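PDB 2IPI: aclacinomycin oxidoreductase (AknOx) from Streptomyces galilaeus, which oxidises the terminal sugar of aclacinomycins in two FAD-dependent, oxygen-consuming steps, converting aclacinomycin N into aclacinomycin A and then aclacinomycin Y. Local coordinates for the flavin-adenine dinucleotide site. Sequence-based numbering; all coordinates share one arbitrary frame.

The flavin-adenine dinucleotide site. Residues 84, 86-90, 95, 147-149, 152-153, 155-157, 159, 162-163, 216, 220-222, 466, 468. With FAD (flavin-adenine dinucleotide), chain B.
Two side chains fasten the flavin of AknOx along one edge of its benzenoid ring, a clear example of bicovalent flavinylation in an FAD-linked oxidase with a PCMH-type FAD-binding domain. His89 bonds through ND1 to the 8-alpha methylene carbon FAD C8M at 1.5 Å, its imidazole turned 75° from the benzenoid ring of FAD, edge-to-face. Cys149 bonds through SG to FAD C6 at 1.7 Å; its sulphur sits beside its own backbone N, with chi1 at -38°. Val152 sits against both the flavin and the tethering histidine: its CG2 lies over the benzenoid face of FAD and also over the centre of one face of the His89 imidazole, while CG1 packs on the ribityl C5'.

Further along the ribityl chain, CG of His157 lies anti to the backbone N (chi1 172°), and the turn of the ring then brings ND1 within 2.5 Å of the hydroxyl FAD O3'. The same ring stands edge-to-face to the flavin pyrimidine, and the CA of Gly162 lies against one of its faces. Asn468 approaches with its amide ND2, hydrogen-bonded to FAD O3' at 3.1 Å, so two side chains converge on this hydroxyl. At the pyrimidine end, Val148 N donates an almost straight bond of 2.9 Å to the carbonyl oxygen FAD O4, and the CE2 and CZ atoms of Phe466 border O2.

Backbone N-H groups grip the pyrophosphate: Ser86 and Gly88 share O2A, Gly87 and Gly156 share O1P, and His89 and Gly153 share O2P, an arrangement that would offset the negative charge of the pyrophosphate. Ser86 also turns OG to the adenine, donating to FAD N7A at 2.7 Å. The ribose 2'-hydroxyl O2B of FAD donates a hydrogen bond to Val84 O at 2.8 Å, in the carbonyl plane.

With 822 of its 849 Å² buried, the cofactor is held as a permanent redox centre, the centre of the site about 10 Å from the catalytic Tyr469, ready to accept electrons from the sugar and pass them to oxygen.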
ATOM      1  N   VAL A  84      -1.386  14.494   9.504  1.00  9.55           N
ATOM      2  CA  VAL A  84      -2.539  13.657   9.835  1.00 11.03           C
ATOM      3  C   VAL A  84      -2.135  12.197  10.034  1.00  9.13           C
ATOM      4  O   VAL A  84      -1.423  11.645   9.205  1.00 12.01           O
ATOM      5  CB  VAL A  84      -3.628  13.657   8.756  1.00 12.87           C
ATOM      6  CG1 VAL A  84      -4.932  13.136   9.351  1.00 11.90           C
ATOM      7  CG2 VAL A  84      -3.752  15.035   8.150  1.00 20.72           C
ATOM      8  N   SER A  86      -4.100   8.537  10.553  1.00 13.86           N
ATOM      9  CA  SER A  86      -5.321   7.734  10.592  1.00 10.86           C
ATOM     10  C   SER A  86      -4.973   6.368  11.195  1.00 14.65           C
ATOM     11  O   SER A  86      -5.388   6.046  12.317  1.00 20.98           O
ATOM     12  CB  SER A  86      -5.923   7.587   9.198  1.00 11.49           C
ATOM     13  OG  SER A  86      -6.467   8.824   8.735  1.00 10.91           O
ATOM     14  N   GLY A  87      -4.200   5.635  10.400  1.00  8.86           N
ATOM     15  CA  GLY A  87      -3.743   4.290  10.694  1.00  8.69           C
ATOM     16  C   GLY A  87      -2.359   4.145  11.279  1.00  9.23           C
ATOM     17  O   GLY A  87      -2.074   3.114  11.899  1.00  4.18           O
ATOM     18  N   GLY A  88      -1.461   5.115  11.078  1.00 12.75           N
ATOM     19  CA  GLY A  88      -0.119   5.023  11.622  1.00 13.37           C
ATOM     20  C   GLY A  88       0.765   3.994  10.948  1.00 11.45           C
ATOM     21  O   GLY A  88       1.763   3.571  11.560  1.00 14.89           O
ATOM     22  N   HIS A  89       0.495   3.554   9.721  1.00 12.51           N
ATOM     23  CA  HIS A  89       1.392   2.542   9.136  1.00 12.43           C
ATOM     24  C   HIS A  89       2.445   3.124   8.201  1.00 13.08           C
ATOM     25  O   HIS A  89       3.204   2.347   7.598  1.00  9.27           O
ATOM     26  CB  HIS A  89       0.622   1.423   8.422  1.00 13.60           C
ATOM     27  CG  HIS A  89       0.245   0.319   9.372  1.00 15.62           C
ATOM     28  ND1 HIS A  89       0.904  -0.896   9.482  1.00 17.07           N
ATOM     29  CD2 HIS A  89      -0.756   0.281  10.284  1.00 16.87           C
ATOM     30  CE1 HIS A  89       0.319  -1.627  10.414  1.00 15.33           C
ATOM     31  NE2 HIS A  89      -0.693  -0.929  10.911  1.00 15.13           N
ATOM     32  N   CYS A  90       2.541   4.438   8.082  1.00 10.66           N
ATOM     33  CA  CYS A  90       3.556   5.091   7.271  1.00 12.14           C
ATOM     34  C   CYS A  90       4.961   4.505   7.415  1.00 11.50           C
ATOM     35  O   CYS A  90       5.589   4.669   8.462  1.00 11.90           O
ATOM     36  CB  CYS A  90       3.630   6.581   7.645  1.00  8.15           C
ATOM     37  SG  CYS A  90       4.256   7.569   6.251  1.00 22.12           S
ATOM     38  N   VAL A  95       4.762  11.395   9.625  1.00 12.77           N
ATOM     39  CA  VAL A  95       3.899  12.088  10.578  1.00 12.41           C
ATOM     40  C   VAL A  95       4.644  12.440  11.852  1.00 10.68           C
ATOM     41  O   VAL A  95       4.369  13.453  12.504  1.00 10.53           O
ATOM     42  CB  VAL A  95       2.647  11.220  10.878  1.00  7.95           C
ATOM     43  CG1 VAL A  95       1.844  11.767  12.052  1.00  8.90           C
ATOM     44  CG2 VAL A  95       1.806  11.118   9.617  1.00  7.37           C
ATOM     45  N   GLY A 147      -5.826  -3.665   0.875  1.00 14.33           N
ATOM     46  CA  GLY A 147      -4.642  -4.336   1.375  1.00 14.30           C
ATOM     47  C   GLY A 147      -4.909  -5.586   2.202  1.00 17.02           C
ATOM     48  O   GLY A 147      -6.062  -5.964   2.424  1.00 14.94           O
ATOM     49  N   VAL A 148      -3.821  -6.204   2.641  1.00 17.20           N
ATOM     50  CA  VAL A 148      -3.840  -7.372   3.502  1.00 19.70           C
ATOM     51  C   VAL A 148      -3.897  -7.029   4.981  1.00 20.01           C
ATOM     52  O   VAL A 148      -4.680  -7.620   5.739  1.00 29.62           O
ATOM     53  CB  VAL A 148      -2.582  -8.248   3.292  1.00 19.95           C
ATOM     54  CG1 VAL A 148      -2.796  -9.615   3.915  1.00 18.34           C
ATOM     55  CG2 VAL A 148      -2.248  -8.368   1.820  1.00 30.88           C
ATOM     56  N   CYS A 149      -3.075  -6.109   5.477  1.00 18.37           N
ATOM     57  CA  CYS A 149      -2.975  -6.037   6.946  1.00 20.66           C
ATOM     58  C   CYS A 149      -4.213  -5.432   7.605  1.00 20.40           C
ATOM     59  O   CYS A 149      -4.638  -4.330   7.237  1.00 20.89           O
ATOM     60  CB  CYS A 149      -1.695  -5.283   7.326  1.00 23.03           C
ATOM     61  SG  CYS A 149      -0.261  -5.610   6.269  1.00 15.10           S
ATOM     62  N   VAL A 152      -4.128  -1.851   9.205  1.00 10.68           N
ATOM     63  CA  VAL A 152      -3.792  -0.731   8.328  1.00 11.87           C
ATOM     64  C   VAL A 152      -4.912   0.299   8.313  1.00 15.42           C
ATOM     65  O   VAL A 152      -6.103  -0.027   8.402  1.00 11.42           O
ATOM     66  CB  VAL A 152      -3.510  -1.200   6.892  1.00 11.82           C
ATOM     67  CG1 VAL A 152      -3.375  -0.004   5.952  1.00 13.51           C
ATOM     68  CG2 VAL A 152      -2.230  -2.024   6.813  1.00 15.63           C
ATOM     69  N   GLY A 153      -4.598   1.597   8.215  1.00 14.22           N
ATOM     70  CA  GLY A 153      -5.656   2.596   8.180  1.00 10.63           C
ATOM     71  C   GLY A 153      -6.219   2.832   6.793  1.00 10.14           C
ATOM     72  O   GLY A 153      -5.467   2.855   5.820  1.00 13.55           O
ATOM     73  N   GLY A 155      -7.495   5.759   5.819  1.00 10.21           N
ATOM     74  CA  GLY A 155      -7.070   7.124   5.587  1.00  7.94           C
ATOM     75  C   GLY A 155      -5.878   7.309   4.694  1.00 14.03           C
ATOM     76  O   GLY A 155      -5.901   8.080   3.723  1.00 11.26           O
ATOM     77  N   GLY A 156      -4.765   6.619   4.993  1.00 12.10           N
ATOM     78  CA  GLY A 156      -3.589   6.860   4.154  1.00 11.44           C
ATOM     79  C   GLY A 156      -3.315   5.678   3.241  1.00 15.48           C
ATOM     80  O   GLY A 156      -2.266   5.653   2.585  1.00 20.21           O
ATOM     81  N   HIS A 157      -4.251   4.734   3.220  1.00 12.57           N
ATOM     82  CA  HIS A 157      -4.188   3.538   2.400  1.00 13.76           C
ATOM     83  C   HIS A 157      -4.925   3.733   1.091  1.00 10.30           C
ATOM     84  O   HIS A 157      -4.443   3.350   0.015  1.00 11.89           O
ATOM     85  CB  HIS A 157      -4.780   2.343   3.158  1.00 13.99           C
ATOM     86  CG  HIS A 157      -4.942   1.095   2.349  1.00 17.59           C
ATOM     87  ND1 HIS A 157      -3.899   0.221   2.126  1.00 17.89           N
ATOM     88  CD2 HIS A 157      -6.018   0.557   1.723  1.00 19.65           C
ATOM     89  CE1 HIS A 157      -4.326  -0.794   1.397  1.00 19.06           C
ATOM     90  NE2 HIS A 157      -5.610  -0.614   1.132  1.00 18.97           N
ATOM     91  N   LEU A 159      -6.074   6.601  -0.618  1.00 15.10           N
ATOM     92  CA  LEU A 159      -5.718   7.681  -1.543  1.00 15.40           C
ATOM     93  C   LEU A 159      -4.397   7.471  -2.278  1.00 16.81           C
ATOM     94  O   LEU A 159      -4.101   8.213  -3.228  1.00 15.44           O
ATOM     95  CB  LEU A 159      -5.707   9.023  -0.809  1.00 16.44           C
ATOM     96  CG  LEU A 159      -5.067   9.207   0.554  1.00 21.35           C
ATOM     97  CD1 LEU A 159      -4.040   8.150   0.929  1.00 25.71           C
ATOM     98  CD2 LEU A 159      -4.406  10.595   0.636  1.00 19.53           C
ATOM     99  N   GLY A 162      -3.669   1.592  -2.224  1.00 16.08           N
ATOM    100  CA  GLY A 162      -3.440   0.320  -1.578  1.00 18.55           C
ATOM    101  C   GLY A 162      -4.187  -0.782  -2.333  1.00 18.17           C
ATOM    102  O   GLY A 162      -5.327  -0.584  -2.768  1.00 23.23           O
ATOM    103  N   TYR A 163      -3.514  -1.898  -2.517  1.00 16.51           N
ATOM    104  CA  TYR A 163      -3.964  -3.048  -3.276  1.00 16.15           C
ATOM    105  C   TYR A 163      -3.917  -4.263  -2.357  1.00 14.48           C
ATOM    106  O   TYR A 163      -3.286  -4.247  -1.301  1.00 10.55           O
ATOM    107  CB  TYR A 163      -3.054  -3.251  -4.496  1.00 18.33           C
ATOM    108  CG  TYR A 163      -1.830  -4.084  -4.182  1.00 23.74           C
ATOM    109  CD1 TYR A 163      -1.776  -5.421  -4.568  1.00 24.34           C
ATOM    110  CD2 TYR A 163      -0.738  -3.564  -3.503  1.00 26.94           C
ATOM    111  CE1 TYR A 163      -0.666  -6.193  -4.284  1.00 28.30           C
ATOM    112  CE2 TYR A 163       0.377  -4.329  -3.212  1.00 26.63           C
ATOM    113  CZ  TYR A 163       0.404  -5.647  -3.612  1.00 26.73           C
ATOM    114  OH  TYR A 163       1.503  -6.423  -3.340  1.00 22.54           O
ATOM    115  N   GLY A 216      -0.936  10.237   0.434  1.00  7.97           N
ATOM    116  CA  GLY A 216      -1.233  10.773   1.691  1.00 11.69           C
ATOM    117  C   GLY A 216      -1.108  12.194   2.091  1.00 18.25           C
ATOM    118  O   GLY A 216      -2.100  12.898   2.329  1.00 19.40           O
ATOM    119  N   GLY A 220      -4.945  17.831   1.402  1.00  7.12           N
ATOM    120  CA  GLY A 220      -5.913  18.170   2.418  1.00 11.82           C
ATOM    121  C   GLY A 220      -6.204  16.975   3.313  1.00 12.43           C
ATOM    122  O   GLY A 220      -5.479  15.979   3.232  1.00 11.51           O
ATOM    123  N   ILE A 221      -7.232  17.040   4.154  1.00 12.69           N
ATOM    124  CA  ILE A 221      -7.514  15.902   5.050  1.00 10.22           C
ATOM    125  C   ILE A 221      -8.826  15.238   4.665  1.00 11.93           C
ATOM    126  O   ILE A 221      -9.879  15.874   4.709  1.00  9.16           O
ATOM    127  CB  ILE A 221      -7.526  16.326   6.529  1.00  8.93           C
ATOM    128  CG1 ILE A 221      -6.176  16.914   6.956  1.00 10.22           C
ATOM    129  CG2 ILE A 221      -7.957  15.191   7.451  1.00  4.69           C
ATOM    130  CD1 ILE A 221      -6.164  17.465   8.361  1.00  7.07           C
ATOM    131  N   VAL A 222      -8.752  13.963   4.275  1.00 11.88           N
ATOM    132  CA  VAL A 222      -9.963  13.219   3.940  1.00 13.22           C
ATOM    133  C   VAL A 222     -10.756  12.901   5.201  1.00 12.88           C
ATOM    134  O   VAL A 222     -10.262  12.331   6.173  1.00 15.73           O
ATOM    135  CB  VAL A 222      -9.621  11.927   3.191  1.00 11.31           C
ATOM    136  CG1 VAL A 222     -10.855  11.094   2.913  1.00 23.19           C
ATOM    137  CG2 VAL A 222      -8.940  12.264   1.869  1.00 17.87           C
ATOM    138  N   PHE A 466       5.910   2.337  -5.772  1.00 12.67           N
ATOM    139  CA  PHE A 466       4.559   2.560  -5.256  1.00 14.49           C
ATOM    140  C   PHE A 466       4.498   3.632  -4.193  1.00 11.67           C
ATOM    141  O   PHE A 466       5.262   3.536  -3.232  1.00  9.93           O
ATOM    142  CB  PHE A 466       4.097   1.223  -4.663  1.00 13.40           C
ATOM    143  CG  PHE A 466       2.718   1.136  -4.057  1.00 15.42           C
ATOM    144  CD1 PHE A 466       1.629   1.741  -4.659  1.00 18.06           C
ATOM    145  CD2 PHE A 466       2.525   0.446  -2.876  1.00 13.94           C
ATOM    146  CE1 PHE A 466       0.371   1.648  -4.091  1.00 17.58           C
ATOM    147  CE2 PHE A 466       1.272   0.337  -2.300  1.00 14.85           C
ATOM    148  CZ  PHE A 466       0.191   0.935  -2.914  1.00 16.81           C
ATOM    149  N   ASN A 468       2.774   4.173  -1.570  1.00  9.20           N
ATOM    150  CA  ASN A 468       2.606   3.732  -0.189  1.00 10.62           C
ATOM    151  C   ASN A 468       3.822   2.982   0.335  1.00 10.58           C
ATOM    152  O   ASN A 468       3.839   2.429   1.446  1.00 15.04           O
ATOM    153  CB  ASN A 468       1.358   2.845  -0.095  1.00 11.89           C
ATOM    154  CG  ASN A 468       0.104   3.631   0.234  1.00 14.20           C
ATOM    155  OD1 ASN A 468       0.068   4.864   0.220  1.00 17.53           O
ATOM    156  ND2 ASN A 468      -0.941   2.874   0.551  1.00 14.67           N
TER
HETATM  157  PA  FAD B 801      -0.739   6.851   8.369  1.00 11.55           P
HETATM  158  O1A FAD B 801       0.576   6.936   8.873  1.00 11.21           O
HETATM  159  O2A FAD B 801      -1.709   7.409   9.310  1.00  7.64           O
HETATM  160  O5B FAD B 801      -0.857   7.562   6.971  1.00 10.01           O
HETATM  161  C5B FAD B 801       0.026   7.338   5.948  1.00 14.06           C
HETATM  162  C4B FAD B 801       0.076   8.547   5.018  1.00 16.68           C
HETATM  163  O4B FAD B 801      -1.231   8.969   4.744  1.00 14.10           O
HETATM  164  C3B FAD B 801       0.738   9.755   5.705  1.00 14.70           C
HETATM  165  O3B FAD B 801       1.301  10.602   4.770  1.00  8.81           O
HETATM  166  C2B FAD B 801      -0.437  10.467   6.354  1.00 12.35           C
HETATM  167  O2B FAD B 801      -0.240  11.829   6.624  1.00 12.54           O
HETATM  168  C1B FAD B 801      -1.502  10.199   5.314  1.00 14.94           C
HETATM  169  N9A FAD B 801      -2.880  10.316   5.832  1.00 15.63           N
HETATM  170  C8A FAD B 801      -3.396   9.692   6.898  1.00 15.48           C
HETATM  171  N7A FAD B 801      -4.670  10.021   7.052  1.00 16.20           N
HETATM  172  C5A FAD B 801      -4.969  10.890   6.086  1.00 15.46           C
HETATM  173  C6A FAD B 801      -6.136  11.563   5.750  1.00 17.19           C
HETATM  174  N6A FAD B 801      -7.197  11.318   6.420  1.00 17.31           N
HETATM  175  N1A FAD B 801      -6.148  12.368   4.701  1.00 11.54           N
HETATM  176  C2A FAD B 801      -5.054  12.497   3.987  1.00 13.98           C
HETATM  177  N3A FAD B 801      -3.930  11.862   4.266  1.00 13.08           N
HETATM  178  C4A FAD B 801      -3.870  11.083   5.303  1.00 14.49           C
HETATM  179  N1  FAD B 801      -0.378  -1.312   1.310  1.00  9.87           N
HETATM  180  C2  FAD B 801      -0.965  -1.920   0.225  1.00 10.62           C
HETATM  181  O2  FAD B 801      -1.204  -1.371  -0.761  1.00 10.03           O
HETATM  182  N3  FAD B 801      -1.281  -3.247   0.329  1.00 16.41           N
HETATM  183  C4  FAD B 801      -1.034  -3.977   1.477  1.00 15.80           C
HETATM  184  O4  FAD B 801      -1.418  -5.111   1.544  1.00 12.33           O
HETATM  185  C4X FAD B 801      -0.454  -3.343   2.578  1.00 13.96           C
HETATM  186  N5  FAD B 801      -0.161  -4.016   3.727  1.00 11.27           N
HETATM  187  C5X FAD B 801       0.339  -3.386   4.819  1.00 16.55           C
HETATM  188  C6  FAD B 801       0.541  -4.080   6.014  1.00 17.34           C
HETATM  189  C7  FAD B 801       1.099  -3.439   7.081  1.00 15.81           C
HETATM  190  C7M FAD B 801       1.180  -4.210   8.357  1.00 19.65           C
HETATM  191  C8  FAD B 801       1.380  -2.070   7.027  1.00 11.78           C
HETATM  192  C8M FAD B 801       1.694  -1.323   8.304  1.00 12.90           C
HETATM  193  C9  FAD B 801       1.149  -1.417   5.838  1.00 12.54           C
HETATM  194  C9A FAD B 801       0.667  -2.041   4.715  1.00 16.42           C
HETATM  195  N10 FAD B 801       0.467  -1.359   3.530  1.00 15.52           N
HETATM  196  C10 FAD B 801      -0.132  -1.991   2.481  1.00 14.43           C
HETATM  197  C1' FAD B 801       1.279  -0.155   3.178  1.00 12.76           C
HETATM  198  C2' FAD B 801       0.692   1.193   3.601  1.00 16.61           C
HETATM  199  O2' FAD B 801       1.271   1.848   4.681  1.00 13.13           O
HETATM  200  C3' FAD B 801      -0.805   1.183   3.800  1.00 20.06           C
HETATM  201  O3' FAD B 801      -1.478   0.725   2.669  1.00 16.21           O
HETATM  202  C4' FAD B 801      -1.131   2.627   4.291  1.00 24.00           C
HETATM  203  O4' FAD B 801      -0.212   3.586   3.955  1.00 21.15           O
HETATM  204  C5' FAD B 801      -1.409   2.872   5.755  1.00 18.92           C
HETATM  205  O5' FAD B 801      -1.917   4.150   5.945  1.00 15.33           O
HETATM  206  P   FAD B 801      -2.225   4.559   7.420  1.00 10.80           P
HETATM  207  O1P FAD B 801      -3.401   5.349   7.491  1.00  8.88           O
HETATM  208  O2P FAD B 801      -2.295   3.387   8.180  1.00 17.11           O
HETATM  209  O3P FAD B 801      -0.965   5.327   7.989  1.00  9.43           O
HETATM  210  O   HOH W   1       0.378  14.590   6.925  1.00  6.22           O
HETATM  211  O   HOH W   2       3.875   3.322   3.876  1.00 14.72           O